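Local atomic coordinates of arabinogalactan endo-1,4-beta-galactosidase (Ignisphaera aggregans, PDB entry 7OSK), a protein that probably hydrolyses internal beta-1,4-galactosidic bonds in arabinogalactan, as the calcium-binding catalytic domain of a longer family 53 glycoside hydrolase. Residues A294-L299 / W372-L377. Sequence-based numbering, arbitrary orientation.
With CA (calcium ion), chain C.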
ATOM      1  N   ALA A 294       6.389  -5.991  -3.951  1.00 22.21           N
ATOM      2  CA  ALA A 294       6.194  -6.361  -5.345  1.00 21.37           C
ATOM      3  C   ALA A 294       7.435  -7.012  -5.923  1.00 22.02           C
ATOM      4  O   ALA A 294       8.520  -6.921  -5.351  1.00 24.48           O
ATOM      5  CB  ALA A 294       5.815  -5.142  -6.169  1.00 21.65           C
ATOM      6  N   TYR A 295       7.266  -7.675  -7.060  1.00 23.25           N
ATOM      7  CA  TYR A 295       8.391  -8.234  -7.794  1.00 23.26           C
ATOM      8  C   TYR A 295       8.064  -8.299  -9.277  1.00 26.02           C
ATOM      9  O   TYR A 295       6.907  -8.141  -9.672  1.00 21.23           O
ATOM     10  CB  TYR A 295       8.754  -9.623  -7.273  1.00 23.19           C
ATOM     11  CG  TYR A 295      10.213  -9.949  -7.461  1.00 25.38           C
ATOM     12  CD1 TYR A 295      11.176  -9.405  -6.622  1.00 25.99           C
ATOM     13  CD2 TYR A 295      10.633 -10.786  -8.483  1.00 24.73           C
ATOM     14  CE1 TYR A 295      12.511  -9.689  -6.790  1.00 26.70           C
ATOM     15  CE2 TYR A 295      11.971 -11.079  -8.661  1.00 25.87           C
ATOM     16  CZ  TYR A 295      12.907 -10.526  -7.810  1.00 28.78           C
ATOM     17  OH  TYR A 295      14.244 -10.806  -7.971  1.00 28.81           O
ATOM     18  N   ALA A 296       9.089  -8.534 -10.090  1.00 25.10           N
ATOM     19  CA  ALA A 296       8.933  -8.528 -11.536  1.00 23.83           C
ATOM     20  C   ALA A 296       8.555  -9.903 -12.074  1.00 24.97           C
ATOM     21  O   ALA A 296       9.214 -10.899 -11.776  1.00 25.62           O
ATOM     22  CB  ALA A 296      10.210  -8.042 -12.195  1.00 22.99           C
ATOM     23  N   TRP A 297       7.483  -9.949 -12.862  1.00 23.73           N
ATOM     24  CA  TRP A 297       7.100 -11.164 -13.575  1.00 25.19           C
ATOM     25  C   TRP A 297       7.784 -11.208 -14.939  1.00 27.78           C
ATOM     26  O   TRP A 297       7.727 -12.220 -15.641  1.00 29.91           O
ATOM     27  CB  TRP A 297       5.578 -11.246 -13.734  1.00 26.12           C
ATOM     28  CG  TRP A 297       4.969 -10.088 -14.488  1.00 24.99           C
ATOM     29  CD1 TRP A 297       4.591  -8.883 -13.972  1.00 22.59           C
ATOM     30  CD2 TRP A 297       4.667 -10.034 -15.888  1.00 24.28           C
ATOM     31  NE1 TRP A 297       4.078  -8.082 -14.963  1.00 21.54           N
ATOM     32  CE2 TRP A 297       4.114  -8.765 -16.149  1.00 21.26           C
ATOM     33  CE3 TRP A 297       4.813 -10.935 -16.946  1.00 23.56           C
ATOM     34  CZ2 TRP A 297       3.708  -8.374 -17.423  1.00 22.61           C
ATOM     35  CZ3 TRP A 297       4.410 -10.546 -18.210  1.00 24.52           C
ATOM     36  CH2 TRP A 297       3.863  -9.276 -18.436  1.00 24.58           C
ATOM     37  N   THR A 298       8.434 -10.105 -15.305  1.00 26.53           N
ATOM     38  CA  THR A 298       9.195 -10.020 -16.546  1.00 24.75           C
ATOM     39  C   THR A 298      10.135  -8.821 -16.492  1.00 24.43           C
ATOM     40  O   THR A 298      10.058  -8.010 -15.573  1.00 24.97           O
ATOM     41  CB  THR A 298       8.279  -9.891 -17.779  1.00 25.00           C
ATOM     42  OG1 THR A 298       9.078  -9.787 -18.965  1.00 27.90           O
ATOM     43  CG2 THR A 298       7.391  -8.662 -17.664  1.00 25.83           C
ATOM     44  N   LEU A 299      11.009  -8.711 -17.485  1.00 26.09           N
ATOM     45  CA  LEU A 299      11.970  -7.617 -17.550  1.00 27.26           C
ATOM     46  C   LEU A 299      11.676  -6.722 -18.748  1.00 26.54           C
ATOM     47  O   LEU A 299      12.255  -5.645 -18.889  1.00 25.84           O
ATOM     48  CB  LEU A 299      13.397  -8.175 -17.630  1.00 26.92           C
ATOM     49  CG  LEU A 299      14.518  -7.624 -16.736  1.00 30.74           C
ATOM     50  CD1 LEU A 299      14.028  -7.078 -15.400  1.00 29.54           C
ATOM     51  CD2 LEU A 299      15.539  -8.725 -16.494  1.00 32.85           C
ATOM     52  N   TRP A 372       6.142   0.429 -13.911  1.00 23.06           N
ATOM     53  CA  TRP A 372       5.827  -0.636 -12.961  1.00 22.39           C
ATOM     54  C   TRP A 372       5.081  -1.824 -13.580  1.00 23.87           C
ATOM     55  O   TRP A 372       4.809  -2.812 -12.895  1.00 21.12           O
ATOM     56  CB  TRP A 372       4.994  -0.052 -11.816  1.00 21.65           C
ATOM     57  CG  TRP A 372       5.017  -0.863 -10.557  1.00 23.11           C
ATOM     58  CD1 TRP A 372       4.087  -1.774 -10.151  1.00 19.96           C
ATOM     59  CD2 TRP A 372       6.018  -0.831  -9.533  1.00 22.66           C
ATOM     60  NE1 TRP A 372       4.445  -2.312  -8.941  1.00 18.55           N
ATOM     61  CE2 TRP A 372       5.630  -1.749  -8.540  1.00 21.54           C
ATOM     62  CE3 TRP A 372       7.206  -0.115  -9.361  1.00 22.92           C
ATOM     63  CZ2 TRP A 372       6.384  -1.971  -7.392  1.00 19.91           C
ATOM     64  CZ3 TRP A 372       7.954  -0.338  -8.220  1.00 22.35           C
ATOM     65  CH2 TRP A 372       7.539  -1.258  -7.252  1.00 19.96           C
ATOM     66  N   GLU A 373       4.765  -1.743 -14.870  1.00 22.70           N
ATOM     67  CA  GLU A 373       3.856  -2.713 -15.481  1.00 22.65           C
ATOM     68  C   GLU A 373       4.423  -4.134 -15.472  1.00 22.74           C
ATOM     69  O   GLU A 373       3.666  -5.105 -15.531  1.00 23.39           O
ATOM     70  CB  GLU A 373       3.499  -2.303 -16.920  1.00 23.06           C
ATOM     71  CG  GLU A 373       4.579  -2.519 -17.985  1.00 23.40           C
ATOM     72  CD  GLU A 373       5.402  -1.279 -18.291  1.00 26.88           C
ATOM     73  OE1 GLU A 373       5.304  -0.271 -17.553  1.00 24.19           O
ATOM     74  OE2 GLU A 373       6.155  -1.321 -19.286  1.00 26.98           O
ATOM     75  N   ASN A 374       5.745  -4.257 -15.393  1.00 21.93           N
ATOM     76  CA  ASN A 374       6.375  -5.572 -15.330  1.00 22.85           C
ATOM     77  C   ASN A 374       6.397  -6.104 -13.901  1.00 24.17           C
ATOM     78  O   ASN A 374       6.973  -7.158 -13.637  1.00 22.96           O
ATOM     79  CB  ASN A 374       7.801  -5.533 -15.898  1.00 24.27           C
ATOM     80  CG  ASN A 374       8.740  -4.671 -15.078  1.00 23.67           C
ATOM     81  OD1 ASN A 374       8.345  -3.637 -14.541  1.00 23.41           O
ATOM     82  ND2 ASN A 374       9.997  -5.095 -14.984  1.00 24.62           N
ATOM     83  N   GLN A 375       5.770  -5.364 -12.987  1.00 22.37           N
ATOM     84  CA  GLN A 375       5.637  -5.787 -11.594  1.00 21.74           C
ATOM     85  C   GLN A 375       4.173  -5.915 -11.181  1.00 21.62           C
ATOM     86  O   GLN A 375       3.878  -6.198 -10.024  1.00 20.36           O
ATOM     87  CB  GLN A 375       6.339  -4.804 -10.658  1.00 22.73           C
ATOM     88  CG  GLN A 375       7.851  -4.847 -10.718  1.00 22.84           C
ATOM     89  CD  GLN A 375       8.491  -4.101  -9.565  1.00 23.66           C
ATOM     90  OE1 GLN A 375       9.314  -3.209  -9.768  1.00 25.48           O
ATOM     91  NE2 GLN A 375       8.116  -4.466  -8.344  1.00 23.02           N
ATOM     92  N   ALA A 376       3.260  -5.693 -12.119  1.00 23.56           N
ATOM     93  CA  ALA A 376       1.838  -5.875 -11.851  1.00 22.75           C
ATOM     94  C   ALA A 376       1.501  -7.361 -11.848  1.00 21.60           C
ATOM     95  O   ALA A 376       2.337  -8.189 -12.203  1.00 22.62           O
ATOM     96  CB  ALA A 376       0.998  -5.137 -12.883  1.00 22.51           C
ATOM     97  N   LEU A 377       0.282  -7.697 -11.434  1.00 19.51           N
ATOM     98  CA  LEU A 377      -0.176  -9.084 -11.449  1.00 21.04           C
ATOM     99  C   LEU A 377      -1.016  -9.364 -12.696  1.00 23.64           C
ATOM    100  O   LEU A 377      -1.606 -10.438 -12.832  1.00 24.79           O
ATOM    101  CB  LEU A 377      -0.973  -9.396 -10.179  1.00 22.05           C
ATOM    102  CG  LEU A 377      -0.169  -9.356  -8.875  1.00 20.65           C
ATOM    103  CD1 LEU A 377      -1.076  -9.513  -7.664  1.00 21.05           C
ATOM    104  CD2 LEU A 377       0.904 -10.435  -8.866  1.00 23.64           C
TER
HETATM  105 CA    CA C 501       7.020   0.786 -18.835  1.00 28.46          CA
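Trp297 and Asn374 join two loops of the family 53 (beta/alpha)8 barrel. Residues 294-299 follow strand 287-293. Residues 372-377 lie in the loop after strand 346-352. Three hydrogen bonds link them. The backbone N of Trp297 donates to Asn374 O (2.9 Å), nearly in line with that carbonyl. The indole NE1 of Trp297 donates to Glu373 O (3.1 Å), in the carbonyl plane and on a lone pair. With CG of Trp297 between its own N and carbonyl carbon (chi1 59°), that atom lies 3.7 Å from Asn374 O. In return, Asn374 ND2 donates to Thr298 O (3.0 Å), with the donor tilted 26° from the carbonyl plane. The same amide nitrogen also bonds Phe309 O, so two backbone carbonyls hold the Asn374 side chain. Its CB packs on Thr298 CG2, and this methyl also lies over the centre of the Trp297 ring.

No hydrogen bond crosses at the other end. Gln375 CA makes a CA-H...O contact with Tyr295 O (3.3 Å), and CB and CG of Gln375 pass beside the same oxygen. Ala294 CB touches both Gln375 NE2 and Trp372 CZ2 (3.4 Å to the latter). Gln375 CD lies over one face of the Trp372 ring, offset toward the rim. Outside the pair, Tyr265 OH bonds Gln375 NE2, and Tyr351 OH bonds both Tyr295 N and Gln375 O.

The contact also adjoins the calcium site, which Asp301, Asp303, His305, Asn307 and Asn370 complete. Glu373 works at both ends: its carbonyl O takes the Trp297 indole N-H, and its carboxylate chelates the calcium ion, OE1 at 2.4 Å and OE2 at 2.3 Å.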